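Local coordinates for membrane lipoprotein family protein (Aeropyrum pernix, PDB 4PEV) that binds adenosine between its two lobes and probably serves as the solute-binding lipoprotein of an ABC transporter for nucleosides, at residues W122-P125 / L126-A130; Y205-G208 / V209-N213; L257-V260 / G261-A265. All coordinates share one frame; numbering follows the deposited sequence.

In the fold
Each contact joins successive turns of one helix in a beta-alpha-beta unit of a two-lobed, periplasmic-binding-protein-like fold, and none touches another. Contact 1 lies on the helix linking strands 114-118 and 137-141 of the parallel sheet; contacts 2 and 3 flank the other sheet, their centres about 24 Å apart and their nearest atoms about 9 Å apart. Contact 1 lies farther off, its centre about 35 Å from that of contact 2 and about 31 Å from that of contact 3. Adenosine relates to them unequally: the side chain of His259 in contact 3 is about 4 Å from it, that of Trp122 in contact 1 about 7 Å and that of Tyr205 in contact 2 about 11 Å.

Contact 1 (W122-P125 / L126-A130); sequences WQEP and LEKVA
Leu126 N reaches back one turn to Trp122 O at 3.0 Å and Glu127 N likewise bonds to Gln123 O, so this is the opening turn of helix 123-132, which Val129 N continues by bonding to Pro125 O. Pro125 has no N-H to give, which costs little in a first turn, where no earlier helical carbonyl awaits one. On one flank the Gln123 amide meets the Glu127 carboxylate. Gln123 CG lies anti to the backbone N (chi1 -161°), and the extended chain brings NE2 to 3.2 Å from Glu127 OE1. The bond is weak, bent to 132° at the hydrogen, with the two flat groups turned 44° from each other. OE1 has its stronger partner elsewhere, the backbone N of Arg146, so the glutamate ties the helix to the loop after strand 137-141, while glutamine, neutral and flexible, adds a lesser hold. Helix 123-132 is the crossover of the beta-alpha-beta unit whose strands are 114-118 and 137-141, and its two sides differ accordingly. Leu126 turns its branched end onto Leu117, Tyr138 and Leu140 of those strands, and Val129 packs against Tyr138 and helix 99-108. The broad Trp122 indole fills a buried place against Leu103, Leu117 and Leu140 and also touches Asp60, an adenosine-binding residue. Along the exposed side, Glu124 and Lys128 run side by side, pointing the same way. Their salt bridge is long, 3.4 Å from Glu124 OE2 to Lys128 NZ, and the hydrogen bond within it is weak. Long charged chains suit this surface, and the lysine probably also tempers the proximity of two carboxylates, Glu124 OE2 and Glu127 OE2 being 5.4 Å apart.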
loop_
_atom_site.group_PDB
_atom_site.type_symbol
_atom_site.label_atom_id
_atom_site.label_comp_id
_atom_site.label_asym_id
_atom_site.label_seq_id
_atom_site.Cartn_x
_atom_site.Cartn_y
_atom_site.Cartn_z
ATOM N N TRP C 122 -3.149 15.554 2.987
ATOM C CA TRP C 122 -4.349 16.396 2.961
ATOM C C TRP C 122 -5.012 16.611 4.329
ATOM O O TRP C 122 -5.910 17.432 4.459
ATOM C CB TRP C 122 -5.389 15.768 2.024
ATOM C CG TRP C 122 -5.101 15.979 0.584
ATOM C CD1 TRP C 122 -4.832 15.025 -0.346
ATOM C CD2 TRP C 122 -5.052 17.236 -0.098
ATOM N NE1 TRP C 122 -4.612 15.612 -1.566
ATOM C CE2 TRP C 122 -4.748 16.968 -1.444
ATOM C CE3 TRP C 122 -5.250 18.568 0.301
ATOM C CZ2 TRP C 122 -4.629 17.970 -2.394
ATOM C CZ3 TRP C 122 -5.144 19.569 -0.646
ATOM C CH2 TRP C 122 -4.830 19.268 -1.977
ATOM N N GLN C 123 -4.579 15.870 5.337
ATOM C CA GLN C 123 -5.225 15.891 6.639
ATOM C C GLN C 123 -5.081 17.228 7.340
ATOM O O GLN C 123 -6.031 17.731 7.902
ATOM C CB GLN C 123 -4.638 14.815 7.526
ATOM C CG GLN C 123 -5.513 14.466 8.692
ATOM C CD GLN C 123 -4.755 13.679 9.723
ATOM O OE1 GLN C 123 -4.570 12.466 9.599
ATOM N NE2 GLN C 123 -4.292 14.370 10.742
ATOM N N GLU C 124 -3.882 17.784 7.317
ATOM C CA GLU C 124 -3.625 19.098 7.893
ATOM C C GLU C 124 -4.462 20.182 7.211
ATOM O O GLU C 124 -5.239 20.849 7.885
ATOM C CB GLU C 124 -2.135 19.429 7.797
ATOM C CG GLU C 124 -1.354 19.322 9.093
ATOM C CD GLU C 124 -0.759 20.659 9.492
ATOM O OE1 GLU C 124 0.449 20.688 9.837
ATOM O OE2 GLU C 124 -1.491 21.681 9.424
ATOM N N PRO C 125 -4.329 20.354 5.874
ATOM C CA PRO C 125 -5.113 21.389 5.220
ATOM C C PRO C 125 -6.621 21.229 5.353
ATOM O O PRO C 125 -7.330 22.227 5.404
ATOM C CB PRO C 125 -4.706 21.255 3.750
ATOM C CG PRO C 125 -3.348 20.684 3.792
ATOM C CD PRO C 125 -3.426 19.701 4.909
ATOM N N LEU C 126 -7.102 19.993 5.386
ATOM C CA LEU C 126 -8.546 19.730 5.490
ATOM C C LEU C 126 -9.114 20.105 6.860
ATOM O O LEU C 126 -10.207 20.654 6.943
ATOM C CB LEU C 126 -8.853 18.259 5.199
ATOM C CG LEU C 126 -10.324 17.876 5.262
ATOM C CD1 LEU C 126 -11.099 18.514 4.125
ATOM C CD2 LEU C 126 -10.461 16.372 5.186
ATOM N N GLU C 127 -8.373 19.782 7.920
ATOM C CA GLU C 127 -8.747 20.138 9.300
ATOM C C GLU C 127 -9.087 21.631 9.406
ATOM O O GLU C 127 -9.974 22.019 10.154
ATOM C CB GLU C 127 -7.614 19.758 10.288
ATOM C CG GLU C 127 -7.601 18.278 10.710
ATOM C CD GLU C 127 -6.317 17.813 11.421
ATOM O OE1 GLU C 127 -6.269 16.625 11.803
ATOM O OE2 GLU C 127 -5.348 18.596 11.599
ATOM N N LYS C 128 -8.380 22.441 8.627
ATOM C CA LYS C 128 -8.586 23.880 8.547
ATOM C C LYS C 128 -9.737 24.283 7.624
ATOM O O LYS C 128 -10.523 25.174 7.964
ATOM C CB LYS C 128 -7.301 24.540 8.042
ATOM C CG LYS C 128 -6.111 24.301 8.953
ATOM C CD LYS C 128 -4.835 24.924 8.411
ATOM C CE LYS C 128 -3.889 25.308 9.543
ATOM N NZ LYS C 128 -2.488 24.970 9.173
ATOM N N VAL C 129 -9.826 23.639 6.457
ATOM C CA VAL C 129 -10.751 24.062 5.399
ATOM C C VAL C 129 -12.196 23.582 5.609
ATOM O O VAL C 129 -13.152 24.344 5.380
ATOM C CB VAL C 129 -10.252 23.599 4.015
ATOM C CG1 VAL C 129 -11.313 23.823 2.947
ATOM C CG2 VAL C 129 -8.969 24.322 3.637
ATOM N N ALA C 130 -12.340 22.323 6.029
ATOM C CA ALA C 130 -13.637 21.690 6.206
ATOM C C ALA C 130 -14.628 22.500 7.032
ATOM O O ALA C 130 -15.786 22.610 6.635
ATOM C CB ALA C 130 -13.472 20.312 6.801
#

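Contact 2 (Y205-G208 / V209-N213); sequences YLYG and VQYYN
One turn apart on helix 196-214, the crossover of the beta-alpha-beta unit that runs from strand 186-191 to strand 222-226, Tyr207 and Tyr211 pack against each other. Their side chains lie alongside, pointing the same way, because each CG stands anti to its own main-chain nitrogen (chi1 -180° and -171°). The rings meet obliquely, planes 32° apart; Tyr207 CE1 is 3.7 Å from Tyr211 CD2, and Tyr207 OH is also near that CD2. This is the closely packed, buried side of the contact, and its backbone follows the regular helical pattern, Tyr211 N bonding to Tyr207 O at 2.8 Å and Gln210 N to Leu206 O. Tyrosine suits this flank at Tyr211, whose ring packs on apolar neighbours while its OH bonds to Glu383 of helix 375-389; the Tyr207 ring instead meets Phe395 edge-to-face. Gly208 brings no side chain to the helix, and Tyr212 N bonds to Gly208 O at 3.2 Å. The looser, partly exposed part is at Gln210. Leu206 CD1 and Gln210 CG, on chains that run alongside, are 4.2 Å apart. Bent at chi2, Gln210 offers its amide to two partners: NE2 bonds to the carbonyl oxygen of Leu411, and OE1 receives Asn213 ND2 at 3.1 Å, nearly along the C=O axis and close to the asparagine amide plane.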
loop_
_atom_site.group_PDB
_atom_site.type_symbol
_atom_site.label_atom_id
_atom_site.label_comp_id
_atom_site.label_asym_id
_atom_site.label_seq_id
_atom_site.Cartn_x
_atom_site.Cartn_y
_atom_site.Cartn_z
ATOM N N TYR C 205 5.022 -5.098 9.165
ATOM C CA TYR C 205 5.985 -5.842 8.385
ATOM C C TYR C 205 7.007 -6.481 9.307
ATOM O O TYR C 205 7.309 -7.655 9.163
ATOM C CB TYR C 205 6.648 -4.917 7.354
ATOM C CG TYR C 205 7.602 -5.588 6.384
ATOM C CD1 TYR C 205 7.198 -6.676 5.601
ATOM C CD2 TYR C 205 8.907 -5.120 6.225
ATOM C CE1 TYR C 205 8.067 -7.283 4.697
ATOM C CE2 TYR C 205 9.781 -5.720 5.320
ATOM C CZ TYR C 205 9.353 -6.797 4.562
ATOM O OH TYR C 205 10.231 -7.385 3.686
ATOM N N LEU C 206 7.531 -5.703 10.247
ATOM C CA LEU C 206 8.464 -6.209 11.257
ATOM C C LEU C 206 7.802 -7.240 12.152
ATOM O O LEU C 206 8.380 -8.282 12.459
ATOM C CB LEU C 206 8.967 -5.068 12.134
ATOM C CG LEU C 206 10.049 -5.376 13.174
ATOM C CD1 LEU C 206 11.277 -6.071 12.597
ATOM C CD2 LEU C 206 10.453 -4.075 13.844
ATOM N N TYR C 207 6.582 -6.943 12.570
ATOM C CA TYR C 207 5.817 -7.896 13.343
ATOM C C TYR C 207 5.805 -9.225 12.630
ATOM O O TYR C 207 6.131 -10.241 13.217
ATOM C CB TYR C 207 4.380 -7.418 13.558
ATOM C CG TYR C 207 3.567 -8.397 14.367
ATOM C CD1 TYR C 207 2.941 -9.462 13.751
ATOM C CD2 TYR C 207 3.444 -8.272 15.747
ATOM C CE1 TYR C 207 2.206 -10.373 14.473
ATOM C CE2 TYR C 207 2.700 -9.187 16.485
ATOM C CZ TYR C 207 2.092 -10.240 15.832
ATOM O OH TYR C 207 1.341 -11.171 16.502
ATOM N N GLY C 208 5.415 -9.205 11.363
ATOM C CA GLY C 208 5.282 -10.423 10.569
ATOM C C GLY C 208 6.575 -11.198 10.411
ATOM O O GLY C 208 6.556 -12.413 10.349
ATOM N N VAL C 209 7.700 -10.497 10.340
ATOM C CA VAL C 209 9.006 -11.153 10.207
ATOM C C VAL C 209 9.400 -11.810 11.524
ATOM O O VAL C 209 9.897 -12.935 11.525
ATOM C CB VAL C 209 10.122 -10.160 9.781
ATOM C CG1 VAL C 209 11.511 -10.766 9.980
ATOM C CG2 VAL C 209 9.928 -9.715 8.336
ATOM N N GLN C 210 9.200 -11.099 12.635
ATOM C CA GLN C 210 9.545 -11.632 13.949
ATOM C C GLN C 210 8.641 -12.790 14.299
ATOM O O GLN C 210 9.080 -13.737 14.950
ATOM C CB GLN C 210 9.423 -10.568 15.029
ATOM C CG GLN C 210 10.415 -9.426 14.915
ATOM C CD GLN C 210 11.837 -9.888 15.115
ATOM O OE1 GLN C 210 12.346 -10.676 14.332
ATOM N NE2 GLN C 210 12.483 -9.401 16.162
ATOM N N TYR C 211 7.385 -12.713 13.866
ATOM C CA TYR C 211 6.423 -13.779 14.087
ATOM C C TYR C 211 6.969 -15.038 13.440
ATOM O O TYR C 211 7.107 -16.070 14.088
ATOM C CB TYR C 211 5.076 -13.389 13.485
ATOM C CG TYR C 211 3.894 -14.289 13.801
ATOM C CD1 TYR C 211 3.609 -15.398 13.009
ATOM C CD2 TYR C 211 3.026 -13.994 14.852
ATOM C CE1 TYR C 211 2.514 -16.203 13.267
ATOM C CE2 TYR C 211 1.925 -14.793 15.116
ATOM C CZ TYR C 211 1.676 -15.895 14.317
ATOM O OH TYR C 211 0.591 -16.709 14.564
ATOM N N TYR C 212 7.313 -14.929 12.164
ATOM C CA TYR C 212 7.911 -16.027 11.419
ATOM C C TYR C 212 9.136 -16.565 12.136
ATOM O O TYR C 212 9.193 -17.736 12.441
ATOM C CB TYR C 212 8.292 -15.571 10.019
ATOM C CG TYR C 212 8.843 -16.679 9.182
ATOM C CD1 TYR C 212 8.004 -17.554 8.522
ATOM C CD2 TYR C 212 10.210 -16.868 9.069
ATOM C CE1 TYR C 212 8.512 -18.581 7.753
ATOM C CE2 TYR C 212 10.731 -17.896 8.302
ATOM C CZ TYR C 212 9.878 -18.747 7.648
ATOM O OH TYR C 212 10.402 -19.760 6.881
ATOM N N ASN C 213 10.096 -15.692 12.423
ATOM C CA ASN C 213 11.297 -16.051 13.186
ATOM C C ASN C 213 11.052 -16.824 14.469
ATOM O O ASN C 213 11.685 -17.860 14.692
ATOM C CB ASN C 213 12.088 -14.801 13.530
ATOM C CG ASN C 213 12.845 -14.263 12.351
ATOM O OD1 ASN C 213 13.119 -14.978 11.392
ATOM N ND2 ASN C 213 13.199 -13.000 12.417
#

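Contact 3 (L257-V260 / G261-A265)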
loop_
_atom_site.group_PDB
_atom_site.type_symbol
_atom_site.label_atom_id
_atom_site.label_comp_id
_atom_site.label_asym_id
_atom_site.label_seq_id
_atom_site.Cartn_x
_atom_site.Cartn_y
_atom_site.Cartn_z
ATOM N N LEU C 257 5.213 5.478 -6.395
ATOM C CA LEU C 257 5.996 5.474 -7.612
ATOM C C LEU C 257 7.467 5.191 -7.319
ATOM O O LEU C 257 8.160 4.571 -8.136
ATOM C CB LEU C 257 5.860 6.833 -8.329
ATOM C CG LEU C 257 6.719 7.043 -9.587
ATOM C CD1 LEU C 257 6.468 5.949 -10.624
ATOM C CD2 LEU C 257 6.495 8.412 -10.191
ATOM N N THR C 258 7.939 5.666 -6.168
ATOM C CA THR C 258 9.340 5.534 -5.811
ATOM C C THR C 258 9.815 4.100 -5.939
ATOM O O THR C 258 10.896 3.853 -6.452
ATOM C CB THR C 258 9.638 6.030 -4.373
ATOM O OG1 THR C 258 9.121 7.355 -4.191
ATOM C CG2 THR C 258 11.143 6.045 -4.094
ATOM N N HIS C 259 9.013 3.140 -5.501
ATOM C CA HIS C 259 9.495 1.754 -5.521
ATOM C C HIS C 259 9.336 1.065 -6.863
ATOM O O HIS C 259 9.539 -0.135 -6.939
ATOM C CB HIS C 259 8.914 0.905 -4.387
ATOM C CG HIS C 259 7.476 0.553 -4.546
ATOM N ND1 HIS C 259 6.476 1.280 -3.957
ATOM C CD2 HIS C 259 6.867 -0.476 -5.179
ATOM C CE1 HIS C 259 5.307 0.723 -4.223
ATOM N NE2 HIS C 259 5.515 -0.343 -4.966
ATOM N N VAL C 260 8.977 1.795 -7.919
ATOM C CA VAL C 260 9.132 1.235 -9.252
ATOM C C VAL C 260 10.622 1.154 -9.543
ATOM O O VAL C 260 11.075 0.217 -10.180
ATOM C CB VAL C 260 8.403 2.033 -10.338
ATOM C CG1 VAL C 260 8.873 1.609 -11.732
ATOM C CG2 VAL C 260 6.899 1.832 -10.199
ATOM N N GLY C 261 11.392 2.122 -9.058
ATOM C CA GLY C 261 12.847 2.038 -9.121
ATOM C C GLY C 261 13.342 0.819 -8.377
ATOM O O GLY C 261 14.242 0.124 -8.829
HETATM N N MSE C 262 12.755 0.549 -7.225
HETATM C CA MSE C 262 13.106 -0.651 -6.492
HETATM C C MSE C 262 12.959 -1.867 -7.373
HETATM O O MSE C 262 13.862 -2.686 -7.443
HETATM C CB MSE C 262 12.197 -0.754 -5.276
HETATM C CG MSE C 262 12.621 -1.855 -4.327
HETATM SE SE MSE C 262 11.078 -2.289 -3.186
HETATM C CE MSE C 262 9.983 -3.356 -4.441
ATOM N N PHE C 263 11.817 -1.985 -8.051
ATOM C CA PHE C 263 11.551 -3.102 -8.949
ATOM C C PHE C 263 12.644 -3.227 -9.977
ATOM O O PHE C 263 13.102 -4.333 -10.276
ATOM C CB PHE C 263 10.258 -2.910 -9.728
ATOM C CG PHE C 263 9.007 -3.058 -8.918
ATOM C CD1 PHE C 263 8.961 -3.850 -7.781
ATOM C CD2 PHE C 263 7.833 -2.447 -9.352
ATOM C CE1 PHE C 263 7.776 -3.984 -7.069
ATOM C CE2 PHE C 263 6.646 -2.590 -8.656
ATOM C CZ PHE C 263 6.616 -3.353 -7.509
ATOM N N ASN C 264 13.051 -2.096 -10.535
ATOM C CA ASN C 264 14.078 -2.111 -11.557
ATOM C C ASN C 264 15.437 -2.515 -11.020
ATOM O O ASN C 264 16.203 -3.127 -11.728
ATOM C CB ASN C 264 14.133 -0.780 -12.280
ATOM C CG ASN C 264 12.868 -0.507 -13.066
ATOM O OD1 ASN C 264 12.228 -1.413 -13.592
ATOM N ND2 ASN C 264 12.504 0.751 -13.149
ATOM N N ALA C 265 15.716 -2.209 -9.763
ATOM C CA ALA C 265 16.975 -2.596 -9.143
ATOM C C ALA C 265 17.073 -4.117 -8.949
ATOM O O ALA C 265 18.155 -4.713 -9.132
ATOM C CB ALA C 265 17.133 -1.883 -7.811
#
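Edge-to-face aromatic contact comes first here: the His259 imidazole presents its edge to the face of Phe263, whose flat ring suits that role, in an offset pair with planes at 89° and centroids 5.3 Å apart. His259 CG sits between the backbone N and the carbonyl carbon (chi1 72°), which sets the imidazole alongside Phe263, His259 CD2 lying 3.7 Å from Phe263 CZ. Apolar contacts are fewer: the CB atoms of His259 and Met262, a selenomethionine, are 3.8 Å apart, and Val260 CG2 approaches Phe263 CD2 only loosely. Backbone hydrogen bonds are those of the start of helix 258-271, which follows strand 248-254 in a beta-alpha-beta unit. Gly261, adding no side chain beside Thr258 O, bonds to it through N at 3.2 Å, whereas Phe263 N takes His259 O and Asn264 N takes Val260 O. His259 O also lies over one face of the Phe263 ring, towards its rim. Side-chain polar bonds lead outward: Thr258 OG1 to Arg229 O, Asn264 OD1 to Tyr288, and His259 ND1 to the backbone N of Ala255, with a weak bond from NE2 to Gln285. A leucine at Phe263 would probably deprive the imidazole edge of its aromatic face, leaving that ring with less to fix its tilt. As modelled, ND1 accepts from a backbone N-H, consistent with an imidazole held in one orientation beside the adenosine it touches.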